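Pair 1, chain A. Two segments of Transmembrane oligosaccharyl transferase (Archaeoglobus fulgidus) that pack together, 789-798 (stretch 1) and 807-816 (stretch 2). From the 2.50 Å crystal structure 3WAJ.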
# COMPACT_ATOMS: atom_id res chain seq x y z
N ASN A 789 19.05 49.96 23.01
CA ASN A 789 19.56 48.73 22.40
C ASN A 789 18.60 47.54 22.48
O ASN A 789 18.61 46.78 23.45
CB ASN A 789 20.91 48.37 23.04
CG ASN A 789 21.50 47.06 22.51
OD1 ASN A 789 21.22 46.66 21.37
ND2 ASN A 789 22.31 46.40 23.33
N VAL A 790 17.77 47.41 21.45
CA VAL A 790 16.93 46.22 21.26
C VAL A 790 17.25 45.62 19.90
O VAL A 790 17.07 46.26 18.86
CB VAL A 790 15.43 46.56 21.34
CG1 VAL A 790 14.97 46.61 22.79
CG2 VAL A 790 15.18 47.87 20.67
N THR A 791 17.73 44.39 19.91
CA THR A 791 18.11 43.73 18.67
C THR A 791 17.10 42.67 18.25
O THR A 791 17.13 42.17 17.12
CB THR A 791 19.52 43.14 18.78
OG1 THR A 791 19.66 42.50 20.06
CG2 THR A 791 20.55 44.25 18.68
N GLU A 792 16.19 42.32 19.17
CA GLU A 792 15.12 41.37 18.86
C GLU A 792 13.83 41.53 19.66
O GLU A 792 13.85 41.92 20.84
CB GLU A 792 15.62 39.93 18.92
CG GLU A 792 16.66 39.65 19.97
CD GLU A 792 17.55 38.49 19.58
OE1 GLU A 792 17.99 38.46 18.41
OE2 GLU A 792 17.78 37.59 20.41
N VAL A 793 12.72 41.20 19.01
CA VAL A 793 11.39 41.24 19.60
C VAL A 793 10.81 39.82 19.64
O VAL A 793 10.84 39.10 18.64
CB VAL A 793 10.46 42.15 18.77
CG1 VAL A 793 9.07 42.22 19.39
CG2 VAL A 793 11.07 43.55 18.64
N SER A 794 10.29 39.41 20.80
CA SER A 794 9.72 38.06 20.91
C SER A 794 8.22 38.09 21.14
O SER A 794 7.71 38.97 21.84
CB SER A 794 10.40 37.26 22.02
OG SER A 794 9.84 37.58 23.29
N VAL A 795 7.51 37.13 20.56
CA VAL A 795 6.08 36.98 20.80
C VAL A 795 5.78 35.63 21.47
O VAL A 795 6.44 34.62 21.20
CB VAL A 795 5.24 37.11 19.51
CG1 VAL A 795 3.79 37.42 19.86
CG2 VAL A 795 5.78 38.22 18.63
N ASN A 796 4.78 35.63 22.35
CA ASN A 796 4.47 34.49 23.19
C ASN A 796 2.96 34.39 23.41
O ASN A 796 2.28 35.41 23.58
CB ASN A 796 5.20 34.63 24.53
CG ASN A 796 4.84 33.55 25.53
OD1 ASN A 796 4.55 33.83 26.69
ND2 ASN A 796 4.88 32.29 25.08
N ALA A 797 2.43 33.17 23.39
CA ALA A 797 1.00 32.93 23.62
C ALA A 797 0.79 31.49 24.07
O ALA A 797 1.54 30.59 23.68
CB ALA A 797 0.19 33.23 22.37
N THR A 798 -0.23 31.25 24.88
CA THR A 798 -0.51 29.88 25.31
C THR A 798 -1.64 29.31 24.45
O THR A 798 -2.66 29.98 24.21
CB THR A 798 -0.84 29.83 26.81
OG1 THR A 798 0.23 30.44 27.53
CG2 THR A 798 -1.00 28.39 27.30
N PHE A 807 0.54 24.22 25.24
CA PHE A 807 1.94 24.38 24.86
C PHE A 807 2.11 25.85 24.56
O PHE A 807 1.12 26.56 24.37
CB PHE A 807 2.32 23.53 23.62
CG PHE A 807 1.51 23.85 22.38
CD1 PHE A 807 0.42 23.05 22.03
CD2 PHE A 807 1.84 24.93 21.57
CE1 PHE A 807 -0.34 23.33 20.88
CE2 PHE A 807 1.08 25.22 20.42
CZ PHE A 807 -0.01 24.40 20.08
N GLU A 808 3.35 26.32 24.53
CA GLU A 808 3.61 27.73 24.24
C GLU A 808 3.94 27.95 22.78
O GLU A 808 4.80 27.25 22.22
CB GLU A 808 4.74 28.25 25.13
CG GLU A 808 4.36 28.41 26.59
CD GLU A 808 3.20 29.37 26.79
OE1 GLU A 808 3.27 30.52 26.30
OE2 GLU A 808 2.20 28.96 27.42
N TYR A 809 3.25 28.90 22.15
CA TYR A 809 3.67 29.40 20.85
C TYR A 809 4.72 30.48 21.09
O TYR A 809 4.50 31.40 21.89
CB TYR A 809 2.50 29.99 20.06
CG TYR A 809 2.94 30.65 18.76
CD1 TYR A 809 3.07 29.91 17.59
CD2 TYR A 809 3.25 32.01 18.70
CE1 TYR A 809 3.49 30.50 16.40
CE2 TYR A 809 3.67 32.61 17.50
CZ TYR A 809 3.78 31.84 16.36
OH TYR A 809 4.19 32.40 15.17
N TRP A 810 5.85 30.37 20.42
CA TRP A 810 6.90 31.39 20.50
C TRP A 810 7.36 31.77 19.11
O TRP A 810 7.45 30.91 18.23
CB TRP A 810 8.11 30.86 21.27
CG TRP A 810 7.99 30.91 22.76
CD1 TRP A 810 7.64 29.88 23.60
CD2 TRP A 810 8.27 32.04 23.60
NE1 TRP A 810 7.67 30.31 24.90
CE2 TRP A 810 8.05 31.62 24.93
CE3 TRP A 810 8.67 33.35 23.35
CZ2 TRP A 810 8.22 32.49 26.02
CZ3 TRP A 810 8.84 34.21 24.43
CH2 TRP A 810 8.62 33.78 25.75
N GLN A 811 7.67 33.04 18.91
CA GLN A 811 8.41 33.45 17.72
C GLN A 811 9.30 34.61 18.12
O GLN A 811 8.88 35.47 18.90
CB GLN A 811 7.48 33.85 16.57
CG GLN A 811 8.22 34.10 15.26
CD GLN A 811 7.31 34.59 14.15
OE1 GLN A 811 6.09 34.50 14.25
NE2 GLN A 811 7.91 35.12 13.09
N THR A 812 10.54 34.62 17.63
CA THR A 812 11.46 35.71 17.93
C THR A 812 11.99 36.31 16.64
O THR A 812 12.41 35.59 15.73
CB THR A 812 12.62 35.29 18.85
OG1 THR A 812 12.11 35.02 20.16
CG2 THR A 812 13.65 36.41 18.97
N VAL A 813 11.97 37.63 16.58
CA VAL A 813 12.24 38.35 15.35
C VAL A 813 13.38 39.36 15.54
O VAL A 813 13.40 40.12 16.51
CB VAL A 813 10.95 39.02 14.84
CG1 VAL A 813 11.18 40.46 14.43
CG2 VAL A 813 10.37 38.21 13.69
N GLU A 814 14.34 39.32 14.62
CA GLU A 814 15.50 40.20 14.68
C GLU A 814 15.09 41.60 14.23
O GLU A 814 14.27 41.76 13.32
CB GLU A 814 16.60 39.65 13.77
CG GLU A 814 17.99 40.22 14.04
CD GLU A 814 19.06 39.57 13.17
OE1 GLU A 814 18.73 39.06 12.08
OE2 GLU A 814 20.23 39.57 13.59
N VAL A 815 15.66 42.62 14.88
CA VAL A 815 15.32 44.01 14.58
C VAL A 815 16.14 44.57 13.41
O VAL A 815 17.33 44.29 13.28
CB VAL A 815 15.48 44.90 15.82
CG1 VAL A 815 15.32 46.36 15.47
CG2 VAL A 815 14.46 44.51 16.87
N LYS A 816 15.48 45.35 12.57
CA LYS A 816 16.11 46.01 11.44
C LYS A 816 15.82 47.51 11.48
O LYS A 816 14.66 47.91 11.40
CB LYS A 816 15.58 45.41 10.14
CG LYS A 816 14.16 44.87 10.26
CD LYS A 816 13.47 44.68 8.91
CE LYS A 816 12.93 46.00 8.36
NZ LYS A 816 13.99 46.92 7.84

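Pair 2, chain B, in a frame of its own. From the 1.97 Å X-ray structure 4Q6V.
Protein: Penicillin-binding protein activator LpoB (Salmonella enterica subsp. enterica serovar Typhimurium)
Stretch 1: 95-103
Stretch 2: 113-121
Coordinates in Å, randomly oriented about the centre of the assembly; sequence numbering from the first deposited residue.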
# COMPACT_ATOMS: atom_id res chain seq x y z
N GLY B 95 13.07 1.94 -8.13
CA GLY B 95 13.55 3.12 -7.45
C GLY B 95 12.70 3.66 -6.30
O GLY B 95 12.71 4.86 -5.98
N ALA B 96 11.97 2.78 -5.62
CA ALA B 96 11.06 3.23 -4.55
C ALA B 96 11.81 3.31 -3.24
O ALA B 96 12.65 2.42 -2.95
CB ALA B 96 9.90 2.26 -4.45
N GLN B 97 11.57 4.36 -2.48
CA GLN B 97 12.15 4.52 -1.13
C GLN B 97 11.32 3.80 -0.06
O GLN B 97 11.87 3.32 0.95
CB GLN B 97 12.27 6.01 -0.83
CG GLN B 97 12.98 6.33 0.50
CD GLN B 97 13.12 7.84 0.74
OE1 GLN B 97 12.82 8.67 -0.13
NE2 GLN B 97 13.60 8.20 1.92
N TYR B 98 10.01 3.70 -0.27
CA TYR B 98 9.09 3.07 0.63
C TYR B 98 8.20 2.06 -0.05
O TYR B 98 7.89 2.15 -1.25
CB TYR B 98 8.20 4.12 1.30
CG TYR B 98 8.90 5.27 1.99
CD1 TYR B 98 9.45 5.13 3.27
CD2 TYR B 98 9.01 6.50 1.38
CE1 TYR B 98 10.07 6.19 3.90
CE2 TYR B 98 9.64 7.55 1.99
CZ TYR B 98 10.16 7.41 3.25
OH TYR B 98 10.79 8.49 3.83
N VAL B 99 7.79 1.06 0.74
CA VAL B 99 6.70 0.18 0.35
C VAL B 99 5.56 0.28 1.34
O VAL B 99 5.77 0.19 2.58
CB VAL B 99 7.16 -1.29 0.20
CG1 VAL B 99 5.99 -2.21 0.10
CG2 VAL B 99 8.03 -1.46 -1.01
N LEU B 100 4.35 0.43 0.82
CA LEU B 100 3.16 0.46 1.68
C LEU B 100 2.33 -0.82 1.55
O LEU B 100 1.82 -1.12 0.44
CB LEU B 100 2.33 1.72 1.43
CG LEU B 100 1.08 1.88 2.29
CD1 LEU B 100 1.42 2.01 3.75
CD2 LEU B 100 0.37 3.14 1.85
N TYR B 101 2.24 -1.55 2.65
CA TYR B 101 1.32 -2.66 2.71
C TYR B 101 0.01 -2.26 3.36
O TYR B 101 0.03 -1.49 4.31
CB TYR B 101 1.95 -3.83 3.44
CG TYR B 101 3.32 -4.25 2.97
CD1 TYR B 101 3.48 -5.16 1.93
CD2 TYR B 101 4.46 -3.79 3.64
CE1 TYR B 101 4.74 -5.58 1.52
CE2 TYR B 101 5.73 -4.22 3.25
CZ TYR B 101 5.85 -5.12 2.21
OH TYR B 101 7.11 -5.50 1.81
N SER B 102 -1.10 -2.80 2.87
CA SER B 102 -2.41 -2.65 3.50
C SER B 102 -3.32 -3.88 3.29
O SER B 102 -3.19 -4.63 2.30
CB SER B 102 -3.06 -1.34 3.02
OG SER B 102 -3.28 -1.38 1.65
N SER B 103 -4.23 -4.08 4.23
CA SER B 103 -5.16 -5.20 4.14
C SER B 103 -6.38 -4.93 4.95
O SER B 103 -6.28 -4.21 5.93
CB SER B 103 -4.52 -6.51 4.65
OG SER B 103 -4.42 -6.44 6.06
N LEU B 113 -9.13 -2.07 8.55
CA LEU B 113 -8.03 -1.65 7.68
C LEU B 113 -6.75 -1.49 8.51
O LEU B 113 -6.72 -0.84 9.53
CB LEU B 113 -8.40 -0.37 6.94
CG LEU B 113 -7.45 0.09 5.85
CD1 LEU B 113 -7.38 -0.88 4.71
CD2 LEU B 113 -7.88 1.44 5.35
N GLN B 114 -5.68 -2.16 8.09
CA GLN B 114 -4.37 -2.02 8.71
C GLN B 114 -3.35 -1.72 7.63
O GLN B 114 -3.43 -2.26 6.53
CB GLN B 114 -3.98 -3.26 9.51
CG GLN B 114 -4.85 -3.42 10.75
CD GLN B 114 -4.95 -4.83 11.30
OE1 GLN B 114 -4.66 -5.81 10.61
NE2 GLN B 114 -5.39 -4.95 12.56
N MSE B 115 -2.40 -0.85 7.97
CA MSE B 115 -1.40 -0.41 6.98
C MSE B 115 -0.05 -0.42 7.62
O MSE B 115 0.09 -0.23 8.81
CB MSE B 115 -1.73 0.99 6.47
CG MSE B 115 -2.98 0.99 5.59
SE MSE B 115 -3.31 2.75 4.75
CE MSE B 115 -2.83 3.82 6.31
N GLN B 116 0.99 -0.69 6.83
CA GLN B 116 2.35 -0.60 7.31
C GLN B 116 3.30 -0.04 6.24
O GLN B 116 3.21 -0.39 5.06
CB GLN B 116 2.80 -1.98 7.73
CG GLN B 116 1.68 -2.81 8.34
CD GLN B 116 2.03 -4.24 8.22
OE1 GLN B 116 2.97 -4.68 8.91
NE2 GLN B 116 1.33 -4.96 7.33
N LEU B 117 4.20 0.84 6.67
CA LEU B 117 5.16 1.47 5.76
C LEU B 117 6.57 0.98 5.97
O LEU B 117 7.18 1.23 7.05
CB LEU B 117 5.09 2.98 5.90
CG LEU B 117 5.92 3.77 4.91
CD1 LEU B 117 5.29 3.72 3.53
CD2 LEU B 117 6.07 5.19 5.42
N MSE B 118 7.13 0.36 4.93
CA MSE B 118 8.46 -0.25 5.00
C MSE B 118 9.47 0.63 4.32
O MSE B 118 9.34 1.00 3.15
CB MSE B 118 8.41 -1.67 4.41
CG MSE B 118 9.79 -2.26 4.33
SE MSE B 118 9.74 -4.16 3.91
CE MSE B 118 9.64 -3.92 1.96
N LEU B 119 10.53 0.99 5.02
CA LEU B 119 11.73 1.59 4.40
C LEU B 119 12.50 0.57 3.58
O LEU B 119 12.96 -0.45 4.12
CB LEU B 119 12.64 2.18 5.47
CG LEU B 119 13.79 3.09 5.01
CD1 LEU B 119 13.24 4.43 4.51
CD2 LEU B 119 14.78 3.32 6.17
N VAL B 120 12.62 0.82 2.27
CA VAL B 120 13.21 -0.14 1.35
C VAL B 120 14.67 -0.43 1.68
O VAL B 120 15.09 -1.58 1.82
CB VAL B 120 13.05 0.29 -0.15
CG1 VAL B 120 13.87 -0.58 -1.07
CG2 VAL B 120 11.58 0.23 -0.54
N GLN B 121 15.42 0.64 1.85
CA GLN B 121 16.84 0.55 2.18
C GLN B 121 17.18 -0.54 3.18
O GLN B 121 18.12 -1.30 2.98
CB GLN B 121 17.33 1.92 2.66
CG GLN B 121 18.78 1.93 3.13
CD GLN B 121 19.74 2.06 1.99
OE1 GLN B 121 20.45 3.05 1.91
NE2 GLN B 121 19.74 1.06 1.10
O HOH W 1 14.76 3.41 1.48

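The sharpest difference lies on one face of the two-stranded unit. In pair 1 that face carries Glu792(A), Ser794(A), Asn796(A), Thr798(A), Glu808(A), Trp810(A), Thr812(A) and Glu814(A). It is mostly polar and partly or fully exposed. In pair 2 the matching face carries Tyr98(B), Leu100(B), Ser102(B), Met115(B), Leu117(B) and Leu119(B). It is mostly apolar and largely buried.

The backbones are nearly the same. Both pairs are antiparallel strands whose axes approach to 4.6 Å, with N-to-C directions 164° apart in pair 1 and 165° in pair 2. The superposition of 14 central residues gives an RMSD of 0.4 Å. Val793(A) matches Val99(B), and Val813(A) matches Met118(B). Both couples are hydrogen-bonded pairs. In pair 1, Val793(A) N donates to Val813(A) O at 2.8 Å, and Val813(A) N to Val793(A) O at 2.8 Å. In pair 2, Val99(B) N donates to Met118(B) O at 2.9 Å, and Met118(B) N to Val99(B) O at 2.7 Å. The last shared rung also agrees. Val815(A) N donates to Thr791(A) O at 2.7 Å, as Val120(B) N does to Gln97(B) O at 2.9 Å.

Asn796(A) and Trp810(A) match Ser102(B) and Met115(B). In pair 1 the asparagine lies over one face of the indole. Asn796(A) CB sits 3.7 Å from the centroid of the Trp810(A) six-membered ring, in a CH-pi contact. Asn796(A) ND2 reaches on to Glu808(A) OE1, a hydrogen bond of 2.7 Å. Thr798(A) OG1 donates to Glu808(A) OE2 at a very short 2.5 Å, so the carboxylate takes a bond on each oxygen. Pair 2 fills the Ser102(B)–Met115(B) rung without a side-chain hydrogen bond across the strands. Ser102(B) CB packs on the selenomethionine Met115(B), at 3.5 Å from its CG.

Further along this face, Ser794(A) and Thr812(A) match Leu100(B) and Leu117(B). The small polar pair meets at 3.4 Å, Ser794(A) CB to Thr812(A) OG1. The leucines meet at 4.1 Å, Leu100(B) CB to Leu117(B) CD1. Glu792(A) matches Tyr98(B), whose CB lies 3.7 Å from Leu117(B) CD1 and whose CE1 lies 3.7 Å from Leu119(B) CD1.

On the other face, the valine Val793(A) is matched by the valine Val99(B), but Val795(A) is matched by the much larger Tyr101(B), with side-chain centres 3.0 Å apart. Tyr101(B) packs its ring against selenomethionine Met118(B), with Tyr101(B) CE2 3.9 Å from Met118(B) CB. Met118(B) SE sits at the edge of the Tyr101(B) ring, 5.3 Å from its centroid. Tyr101(B) OH is buried by the contact and has no polar partner in the model.

One apolar solution is shared. Val815(A) matches Val120(B), and both have CA-to-CB bonds pointing toward the other stretch. Val815(A) CG2 meets Val793(A) CG2 at 3.9 Å, and Val120(B) CG2 meets Val99(B) CG2 at 4.0 Å.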